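Cyanuric acid amidohydrolase (Azorhizobium caulinodans, PDB 4NQ3) hydrolyses the s-triazine ring of cyanuric acid to carboxybiuret, which loses carbon dioxide to give biuret, a step in the breakdown of atrazine and melamine. Local coordinates at residues Leu272-Leu283 with Pro346-Met355. Sequence-based numbering, arbitrary orientation.
Sequences LGAEAGEATIVL and PVAVIAARTM
Ile281 and Ile350 pair across two central antiparallel strands of the third repeating unit's mixed four-stranded sheet, one of three such sheets in the threefold-symmetric cyclic amide hydrolase monomer. Their CB atoms lie 3.9 Å apart on one face, shared with Leu283 and Ala348; the CD1 of Ile281 reaches back toward CG2 of Ile350. Two backbone bonds clasp this pair, Ile350 N to Ile281 O at 2.9 Å and a weak return from Ile281 N to Ile350 O, and two more join Leu283 with Ala348. Val282 and Val349 point to the other face, toward helices 309-325 and 263-271 respectively. There CG1 of Val282 meets CG2 of Val347 diagonally at 3.9 Å. Ahead of the strand, Thr280 has its methyl trans to the backbone N (OG1 chi1 -47°), which lays CG2 against CG1 of Val349 at 3.5 Å while OG1 accepts a bond from Gly277 N, bracing the type I turn from Gly277 to Thr280. A valine in its place would probably leave Gly277 N without this acceptor and the turn less firmly held. The loop from helix 263-271 packs against the C-terminal half of strand 346-352. CD1 of Leu272 slants across CG1 of Val349 at 3.7 Å and also touches the methyl of Ala351, which abuts that of Ala274. Gly273, with positive phi, closes the helix in a Schellman motif; its O accepts Thr354 N at 3.0 Å, the donor tilted 35° from the carbonyl plane. Beside it the Arg353 chain bends at chi3 (-69°), bringing the guanidinium flat over the helix end, with Leu272 O 3.6 Å above the centre of its plane.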
loop_
_atom_site.group_PDB
_atom_site.type_symbol
_atom_site.label_atom_id
_atom_site.label_comp_id
_atom_site.label_asym_id
_atom_site.label_seq_id
_atom_site.Cartn_x
_atom_site.Cartn_y
_atom_site.Cartn_z
ATOM N N LEU A 272 21.972 -27.552 19.291
ATOM C CA LEU A 272 22.903 -26.555 19.822
ATOM C C LEU A 272 23.047 -26.562 21.357
ATOM O O LEU A 272 23.911 -25.849 21.905
ATOM C CB LEU A 272 22.454 -25.170 19.379
ATOM C CG LEU A 272 22.598 -24.811 17.908
ATOM C CD1 LEU A 272 21.811 -23.537 17.623
ATOM C CD2 LEU A 272 24.064 -24.622 17.561
ATOM N N GLY A 273 22.201 -27.344 22.037
ATOM C CA GLY A 273 22.194 -27.391 23.491
ATOM C C GLY A 273 21.836 -26.054 24.127
ATOM O O GLY A 273 22.349 -25.672 25.184
ATOM N N ALA A 274 20.953 -25.326 23.461
ATOM C CA ALA A 274 20.523 -24.023 23.935
ATOM C C ALA A 274 19.005 -23.935 24.035
ATOM O O ALA A 274 18.275 -24.726 23.429
ATOM C CB ALA A 274 21.054 -22.944 23.015
ATOM N N GLU A 275 18.519 -22.997 24.835
ATOM C CA GLU A 275 17.085 -22.759 24.876
ATOM C C GLU A 275 16.761 -21.352 24.388
ATOM O O GLU A 275 17.604 -20.448 24.452
ATOM C CB GLU A 275 16.533 -23.027 26.278
ATOM C CG GLU A 275 17.271 -22.361 27.419
ATOM C CD GLU A 275 16.970 -23.054 28.736
ATOM O OE1 GLU A 275 16.556 -24.235 28.687
ATOM O OE2 GLU A 275 17.125 -22.426 29.809
ATOM N N ALA A 276 15.546 -21.188 23.876
ATOM C CA ALA A 276 15.092 -19.908 23.356
ATOM C C ALA A 276 15.288 -18.789 24.379
ATOM O O ALA A 276 15.001 -18.947 25.573
ATOM C CB ALA A 276 13.627 -19.998 22.926
ATOM N N GLY A 277 15.790 -17.657 23.902
ATOM C CA GLY A 277 16.008 -16.507 24.754
ATOM C C GLY A 277 16.391 -15.314 23.907
ATOM O O GLY A 277 16.599 -15.450 22.696
ATOM N N GLU A 278 16.483 -14.147 24.543
ATOM C CA GLU A 278 16.813 -12.918 23.841
ATOM C C GLU A 278 18.071 -13.132 23.014
ATOM O O GLU A 278 18.192 -12.618 21.912
ATOM C CB GLU A 278 16.986 -11.761 24.837
ATOM C CG GLU A 278 16.906 -10.353 24.226
ATOM C CD GLU A 278 18.262 -9.776 23.843
ATOM O OE1 GLU A 278 19.300 -10.394 24.171
ATOM O OE2 GLU A 278 18.291 -8.704 23.200
ATOM N N ALA A 279 18.963 -13.978 23.502
ATOM C CA ALA A 279 20.252 -14.173 22.849
ATOM C C ALA A 279 20.196 -15.048 21.598
ATOM O O ALA A 279 21.120 -15.021 20.795
ATOM C CB ALA A 279 21.240 -14.749 23.828
ATOM N N THR A 280 19.145 -15.843 21.432
ATOM C CA THR A 280 19.060 -16.702 20.244
ATOM C C THR A 280 19.086 -15.864 18.953
ATOM O O THR A 280 18.381 -14.861 18.828
ATOM C CB THR A 280 17.779 -17.552 20.241
ATOM O OG1 THR A 280 17.586 -18.159 21.526
ATOM C CG2 THR A 280 17.862 -18.618 19.169
ATOM N N ILE A 281 19.926 -16.254 18.008
ATOM C CA ILE A 281 19.968 -15.596 16.715
ATOM C C ILE A 281 19.238 -16.452 15.688
ATOM O O ILE A 281 19.566 -17.636 15.534
ATOM C CB ILE A 281 21.404 -15.398 16.258
ATOM C CG1 ILE A 281 22.122 -14.425 17.179
ATOM C CG2 ILE A 281 21.445 -14.954 14.798
ATOM C CD1 ILE A 281 23.554 -14.291 16.824
ATOM N N VAL A 282 18.282 -15.870 14.968
ATOM C CA VAL A 282 17.500 -16.645 14.000
ATOM C C VAL A 282 17.576 -16.052 12.604
ATOM O O VAL A 282 17.369 -14.857 12.432
ATOM C CB VAL A 282 16.016 -16.736 14.414
ATOM C CG1 VAL A 282 15.286 -17.716 13.519
ATOM C CG2 VAL A 282 15.896 -17.150 15.880
ATOM N N LEU A 283 17.889 -16.877 11.610
ATOM C CA LEU A 283 17.842 -16.447 10.204
ATOM C C LEU A 283 16.872 -17.361 9.461
ATOM O O LEU A 283 17.051 -18.580 9.465
ATOM C CB LEU A 283 19.222 -16.522 9.563
ATOM C CG LEU A 283 20.357 -16.066 10.474
ATOM C CD1 LEU A 283 21.686 -16.510 9.919
ATOM C CD2 LEU A 283 20.334 -14.580 10.602
ATOM N N PRO A 346 14.539 -22.429 4.472
ATOM C CA PRO A 346 15.521 -22.764 5.506
ATOM C C PRO A 346 15.368 -21.860 6.717
ATOM O O PRO A 346 14.964 -20.684 6.604
ATOM C CB PRO A 346 16.864 -22.508 4.822
ATOM C CG PRO A 346 16.555 -22.550 3.351
ATOM C CD PRO A 346 15.178 -21.954 3.236
ATOM N N VAL A 347 15.681 -22.411 7.876
ATOM C CA VAL A 347 15.854 -21.590 9.053
ATOM C C VAL A 347 17.125 -22.071 9.736
ATOM O O VAL A 347 17.397 -23.266 9.778
ATOM C CB VAL A 347 14.651 -21.659 9.993
ATOM C CG1 VAL A 347 14.399 -23.075 10.404
ATOM C CG2 VAL A 347 14.925 -20.843 11.199
ATOM N N ALA A 348 17.942 -21.134 10.196
ATOM C CA ALA A 348 19.167 -21.466 10.906
ATOM C C ALA A 348 19.163 -20.758 12.251
ATOM O O ALA A 348 18.583 -19.678 12.397
ATOM C CB ALA A 348 20.385 -21.076 10.097
ATOM N N VAL A 349 19.807 -21.364 13.235
ATOM C CA VAL A 349 19.915 -20.751 14.544
ATOM C C VAL A 349 21.364 -20.685 14.934
ATOM O O VAL A 349 22.126 -21.602 14.623
ATOM C CB VAL A 349 19.147 -21.534 15.591
ATOM C CG1 VAL A 349 19.298 -20.881 16.935
ATOM C CG2 VAL A 349 17.695 -21.603 15.202
ATOM N N ILE A 350 21.751 -19.601 15.597
ATOM C CA ILE A 350 23.122 -19.452 16.076
ATOM C C ILE A 350 23.128 -19.202 17.561
ATOM O O ILE A 350 22.639 -18.172 18.020
ATOM C CB ILE A 350 23.850 -18.308 15.407
ATOM C CG1 ILE A 350 24.059 -18.605 13.926
ATOM C CG2 ILE A 350 25.181 -18.086 16.098
ATOM C CD1 ILE A 350 24.742 -17.498 13.216
ATOM N N ALA A 351 23.660 -20.146 18.323
ATOM C CA ALA A 351 23.600 -20.027 19.777
ATOM C C ALA A 351 24.883 -20.504 20.447
ATOM O O ALA A 351 25.695 -21.180 19.818
ATOM C CB ALA A 351 22.414 -20.815 20.296
ATOM N N ALA A 352 25.069 -20.163 21.721
ATOM C CA ALA A 352 26.133 -20.794 22.498
ATOM C C ALA A 352 25.552 -21.966 23.300
ATOM O O ALA A 352 24.355 -21.983 23.627
ATOM C CB ALA A 352 26.808 -19.797 23.411
ATOM N N ARG A 353 26.389 -22.960 23.594
ATOM C CA ARG A 353 25.940 -24.132 24.342
ATOM C C ARG A 353 25.793 -23.825 25.831
ATOM O O ARG A 353 26.665 -23.186 26.430
ATOM C CB ARG A 353 26.899 -25.310 24.140
ATOM C CG ARG A 353 26.478 -26.589 24.886
ATOM C CD ARG A 353 27.194 -27.829 24.359
ATOM N NE ARG A 353 26.751 -28.184 23.010
ATOM C CZ ARG A 353 25.667 -28.913 22.747
ATOM N NH1 ARG A 353 24.917 -29.366 23.744
ATOM N NH2 ARG A 353 25.329 -29.196 21.494
ATOM N N THR A 354 24.677 -24.268 26.412
ATOM C CA THR A 354 24.477 -24.222 27.862
ATOM C C THR A 354 24.091 -25.614 28.393
ATOM O O THR A 354 23.852 -25.784 29.593
ATOM C CB THR A 354 23.388 -23.194 28.264
ATOM O OG1 THR A 354 22.083 -23.756 28.056
ATOM C CG2 THR A 354 23.537 -21.905 27.450
HETATM N N MSE A 355 24.040 -26.599 27.493
HETATM C CA MSE A 355 23.752 -27.986 27.862
HETATM C C MSE A 355 24.205 -28.966 26.777
HETATM O O MSE A 355 24.475 -30.140 27.051
HETATM C CB MSE A 355 22.258 -28.171 28.143
HETATM C CG MSE A 355 21.359 -28.090 26.909
HETATM SE SE MSE A 355 19.440 -28.034 27.339
HETATM C CE MSE A 355 19.381 -26.370 28.378
HETATM O O HOH W 1 23.181 -16.285 20.535
#